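A putative transcriptional regulator (Rhodococcus sp., PDB 2HKU) probably binds DNA through a helix-turn-helix motif as a TetR-family transcriptional regulator, recognising a cis-regulatory region. Local coordinates at residues Leu150-Arg158 with Asn200-Thr210. Sequence-based numbering, arbitrary orientation.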
loop_
_atom_site.group_PDB
_atom_site.type_symbol
_atom_site.label_atom_id
_atom_site.label_comp_id
_atom_site.label_asym_id
_atom_site.label_seq_id
_atom_site.Cartn_x
_atom_site.Cartn_y
_atom_site.Cartn_z
ATOM N N LEU A 150 3.791 -3.781 -23.484
ATOM C CA LEU A 150 5.108 -4.358 -23.329
ATOM C C LEU A 150 5.346 -5.656 -24.071
ATOM O O LEU A 150 6.406 -5.846 -24.666
ATOM C CB LEU A 150 5.440 -4.598 -21.832
ATOM C CG LEU A 150 5.509 -3.419 -20.858
ATOM C CD1 LEU A 150 6.039 -3.941 -19.445
ATOM C CD2 LEU A 150 6.360 -2.283 -21.384
HETATM N N MSE A 151 4.436 -6.622 -23.949
HETATM C CA MSE A 151 4.706 -7.912 -24.569
HETATM C C MSE A 151 4.754 -7.842 -26.107
HETATM O O MSE A 151 5.463 -8.635 -26.709
HETATM C CB MSE A 151 3.708 -8.986 -24.167
HETATM C CG MSE A 151 3.821 -9.428 -22.728
HETATM SE SE MSE A 151 2.104 -10.338 -22.337
HETATM C CE MSE A 151 2.480 -12.043 -23.276
ATOM N N ARG A 152 3.985 -6.925 -26.695
ATOM C CA ARG A 152 3.765 -6.923 -28.136
ATOM C C ARG A 152 4.932 -6.158 -28.701
ATOM O O ARG A 152 5.329 -6.409 -29.836
ATOM C CB ARG A 152 2.406 -6.321 -28.572
ATOM C CG ARG A 152 2.242 -4.810 -28.450
ATOM C CD ARG A 152 1.069 -4.315 -29.274
ATOM N NE ARG A 152 0.649 -2.962 -28.870
ATOM C CZ ARG A 152 1.085 -1.821 -29.409
ATOM N NH1 ARG A 152 1.998 -1.822 -30.398
ATOM N NH2 ARG A 152 0.620 -0.655 -28.950
ATOM N N THR A 153 5.493 -5.235 -27.904
ATOM C CA THR A 153 6.718 -4.538 -28.324
ATOM C C THR A 153 8.030 -5.243 -27.995
ATOM O O THR A 153 9.073 -4.686 -28.293
ATOM C CB THR A 153 6.752 -3.039 -27.988
ATOM O OG1 THR A 153 6.806 -2.851 -26.577
ATOM C CG2 THR A 153 5.521 -2.356 -28.509
ATOM N N GLY A 154 8.010 -6.484 -27.495
ATOM C CA GLY A 154 9.254 -7.230 -27.232
ATOM C C GLY A 154 9.607 -7.720 -25.798
ATOM O O GLY A 154 10.455 -8.645 -25.589
ATOM N N TRP A 155 8.945 -7.146 -24.790
ATOM C CA TRP A 155 9.289 -7.455 -23.375
ATOM C C TRP A 155 8.918 -8.900 -22.957
ATOM O O TRP A 155 7.852 -9.395 -23.324
ATOM C CB TRP A 155 8.643 -6.330 -22.508
ATOM C CG TRP A 155 8.796 -6.375 -21.018
ATOM C CD1 TRP A 155 9.804 -5.799 -20.238
ATOM C CD2 TRP A 155 7.858 -6.971 -20.088
ATOM N NE1 TRP A 155 9.535 -6.033 -18.904
ATOM C CE2 TRP A 155 8.356 -6.733 -18.782
ATOM C CE3 TRP A 155 6.657 -7.695 -20.244
ATOM C CZ2 TRP A 155 7.703 -7.214 -17.637
ATOM C CZ3 TRP A 155 5.992 -8.151 -19.100
ATOM C CH2 TRP A 155 6.530 -7.917 -17.814
ATOM N N GLN A 156 9.813 -9.597 -22.259
ATOM C CA GLN A 156 9.550 -10.920 -21.802
ATOM C C GLN A 156 8.901 -10.933 -20.393
ATOM O O GLN A 156 9.505 -10.429 -19.411
ATOM C CB GLN A 156 10.834 -11.749 -21.672
ATOM C CG GLN A 156 11.649 -12.008 -22.966
ATOM C CD GLN A 156 10.826 -12.674 -24.042
ATOM O OE1 GLN A 156 10.650 -13.920 -24.043
ATOM N NE2 GLN A 156 10.279 -11.850 -24.962
ATOM N N LEU A 157 7.706 -11.538 -20.297
ATOM C CA LEU A 157 7.111 -11.940 -19.018
ATOM C C LEU A 157 8.147 -12.657 -18.194
ATOM O O LEU A 157 8.931 -13.480 -18.708
ATOM C CB LEU A 157 5.984 -12.931 -19.257
ATOM C CG LEU A 157 4.466 -12.667 -19.245
ATOM C CD1 LEU A 157 3.965 -11.216 -19.280
ATOM C CD2 LEU A 157 3.795 -13.510 -20.329
ATOM N N ARG A 158 8.129 -12.359 -16.897
ATOM C CA ARG A 158 8.945 -13.051 -15.931
ATOM C C ARG A 158 8.033 -14.046 -15.209
ATOM O O ARG A 158 8.473 -15.020 -14.645
ATOM C CB ARG A 158 9.534 -12.037 -14.906
ATOM C CG ARG A 158 10.604 -11.101 -15.393
ATOM C CD ARG A 158 10.011 -9.909 -16.110
ATOM N NE ARG A 158 9.046 -9.203 -15.226
ATOM C CZ ARG A 158 9.331 -8.079 -14.584
ATOM N NH1 ARG A 158 8.388 -7.550 -13.812
ATOM N NH2 ARG A 158 10.554 -7.471 -14.708
ATOM N N ASN A 200 11.285 -2.341 -11.387
ATOM C CA ASN A 200 10.458 -3.564 -11.308
ATOM C C ASN A 200 10.233 -4.192 -12.701
ATOM O O ASN A 200 10.165 -5.379 -12.819
ATOM C CB ASN A 200 9.056 -3.255 -10.711
ATOM C CG ASN A 200 9.085 -2.942 -9.207
ATOM O OD1 ASN A 200 8.085 -2.465 -8.644
ATOM N ND2 ASN A 200 10.175 -3.193 -8.576
ATOM N N LEU A 201 10.047 -3.350 -13.721
ATOM C CA LEU A 201 9.694 -3.808 -15.086
ATOM C C LEU A 201 10.951 -4.190 -15.885
ATOM O O LEU A 201 10.877 -5.081 -16.727
ATOM C CB LEU A 201 8.928 -2.716 -15.804
ATOM C CG LEU A 201 7.548 -2.420 -15.183
ATOM C CD1 LEU A 201 6.916 -1.200 -15.788
ATOM C CD2 LEU A 201 6.683 -3.673 -15.393
ATOM N N GLN A 202 12.075 -3.508 -15.588
ATOM C CA GLN A 202 13.395 -3.677 -16.254
ATOM C C GLN A 202 13.187 -3.860 -17.793
ATOM O O GLN A 202 13.306 -4.950 -18.306
ATOM C CB GLN A 202 14.118 -4.856 -15.607
ATOM C CG GLN A 202 15.631 -4.715 -15.540
ATOM C CD GLN A 202 16.077 -3.421 -14.806
ATOM O OE1 GLN A 202 16.470 -2.441 -15.462
ATOM N NE2 GLN A 202 15.992 -3.411 -13.452
ATOM N N ILE A 203 12.764 -2.800 -18.458
ATOM C CA ILE A 203 12.317 -2.822 -19.840
ATOM C C ILE A 203 13.585 -2.512 -20.645
ATOM O O ILE A 203 14.134 -1.407 -20.472
ATOM C CB ILE A 203 11.342 -1.655 -20.142
ATOM C CG1 ILE A 203 10.095 -1.696 -19.266
ATOM C CG2 ILE A 203 10.932 -1.654 -21.663
ATOM C CD1 ILE A 203 9.162 -0.534 -19.513
ATOM N N PRO A 204 14.034 -3.469 -21.506
ATOM C CA PRO A 204 15.177 -3.233 -22.420
ATOM C C PRO A 204 15.107 -1.939 -23.186
ATOM O O PRO A 204 14.019 -1.498 -23.633
ATOM C CB PRO A 204 15.154 -4.448 -23.338
ATOM C CG PRO A 204 14.593 -5.598 -22.468
ATOM C CD PRO A 204 13.513 -4.860 -21.620
ATOM N N GLU A 205 16.279 -1.307 -23.350
ATOM C CA GLU A 205 16.330 -0.002 -24.000
ATOM C C GLU A 205 15.666 -0.015 -25.399
ATOM O O GLU A 205 15.028 0.955 -25.784
ATOM C CB GLU A 205 17.766 0.546 -24.064
ATOM C CG GLU A 205 17.804 2.050 -24.083
ATOM C CD GLU A 205 19.186 2.629 -24.408
ATOM O OE1 GLU A 205 20.209 1.965 -24.070
ATOM O OE2 GLU A 205 19.241 3.750 -25.017
ATOM N N THR A 206 15.804 -1.124 -26.110
ATOM C CA THR A 206 15.322 -1.274 -27.506
ATOM C C THR A 206 13.772 -1.283 -27.574
ATOM O O THR A 206 13.140 -0.503 -28.349
ATOM C CB THR A 206 15.999 -2.487 -28.224
ATOM O OG1 THR A 206 15.832 -3.697 -27.470
ATOM C CG2 THR A 206 17.531 -2.229 -28.401
ATOM N N VAL A 207 13.186 -2.104 -26.687
ATOM C CA VAL A 207 11.748 -2.021 -26.331
ATOM C C VAL A 207 11.298 -0.616 -25.943
ATOM O O VAL A 207 10.308 -0.153 -26.459
ATOM C CB VAL A 207 11.401 -3.014 -25.229
ATOM C CG1 VAL A 207 9.863 -3.015 -24.959
ATOM C CG2 VAL A 207 11.939 -4.408 -25.576
ATOM N N ARG A 208 12.044 0.095 -25.082
ATOM C CA ARG A 208 11.640 1.441 -24.648
ATOM C C ARG A 208 11.599 2.428 -25.778
ATOM O O ARG A 208 10.864 3.418 -25.740
ATOM C CB ARG A 208 12.534 2.003 -23.524
ATOM C CG ARG A 208 12.583 1.180 -22.235
ATOM C CD ARG A 208 13.039 2.016 -20.989
ATOM N NE ARG A 208 14.408 2.557 -21.086
ATOM C CZ ARG A 208 15.539 1.899 -20.804
ATOM N NH1 ARG A 208 15.542 0.637 -20.373
ATOM N NH2 ARG A 208 16.698 2.525 -20.947
ATOM N N ASN A 209 12.457 2.219 -26.764
ATOM C CA ASN A 209 12.599 3.193 -27.885
ATOM C C ASN A 209 11.594 2.998 -29.004
ATOM O O ASN A 209 11.318 3.937 -29.764
ATOM C CB ASN A 209 14.010 3.142 -28.476
ATOM C CG ASN A 209 15.046 3.535 -27.477
ATOM O OD1 ASN A 209 14.868 4.529 -26.755
ATOM N ND2 ASN A 209 16.134 2.745 -27.396
ATOM N N THR A 210 11.072 1.791 -29.126
ATOM C CA THR A 210 9.885 1.562 -29.972
ATOM C C THR A 210 8.705 2.571 -29.842
ATOM O O THR A 210 8.128 2.858 -28.757
ATOM C CB THR A 210 9.444 0.154 -29.817
ATOM O OG1 THR A 210 10.629 -0.653 -29.681
ATOM C CG2 THR A 210 8.576 -0.277 -31.021
HETATM O O HOH W 1 12.528 -7.744 -16.945
#
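Trp155 and Arg158 reach from the loop after helix 125-152 to the last backbone carbonyls of helix 190-201. The indole comes in edge-on: Trp155 NE1 donates to Leu201 O at 2.7 Å, nearly straight at 170°, with the oxygen in the ring plane. With CG anti to the backbone N (chi1 179°), the ring swings back over Leu150, whose CD1 lies 3.6 Å above the ring plane, over its centre. Arg158 bends at chi2 and chi3, which folds its guanidinium back so that NH1 and NH2 both donate to Asn200 O, at 3.0 and 2.8 Å, with that oxygen in the guanidinium plane. Trp155 CZ2 lies against one face of that group, and a water joins NH2 of Arg158 to Gln202 O. A leucine in its place would probably leave Asn200 O without its two donors and the Glu164 carboxylate, salt-bridged to NE, without its mate. Farther along, Leu150 splits its methyls, CD1 to Leu201 CD2 and CD2 to Ile203 CD1 (3.8 Å). Val207 sets CG1 3.5 Å from Thr153 OG1, a hydroxyl bonded to Thr149 O, while its CG2 faces Gly154. The short helix 205-209 is thus packed against the end of helix 125-152; helix 92-104 backs Leu150, Leu201 and Ile203, helix 161-181 flanks Trp155 and Asn200, and Gln202 of the second subunit packs on Arg158.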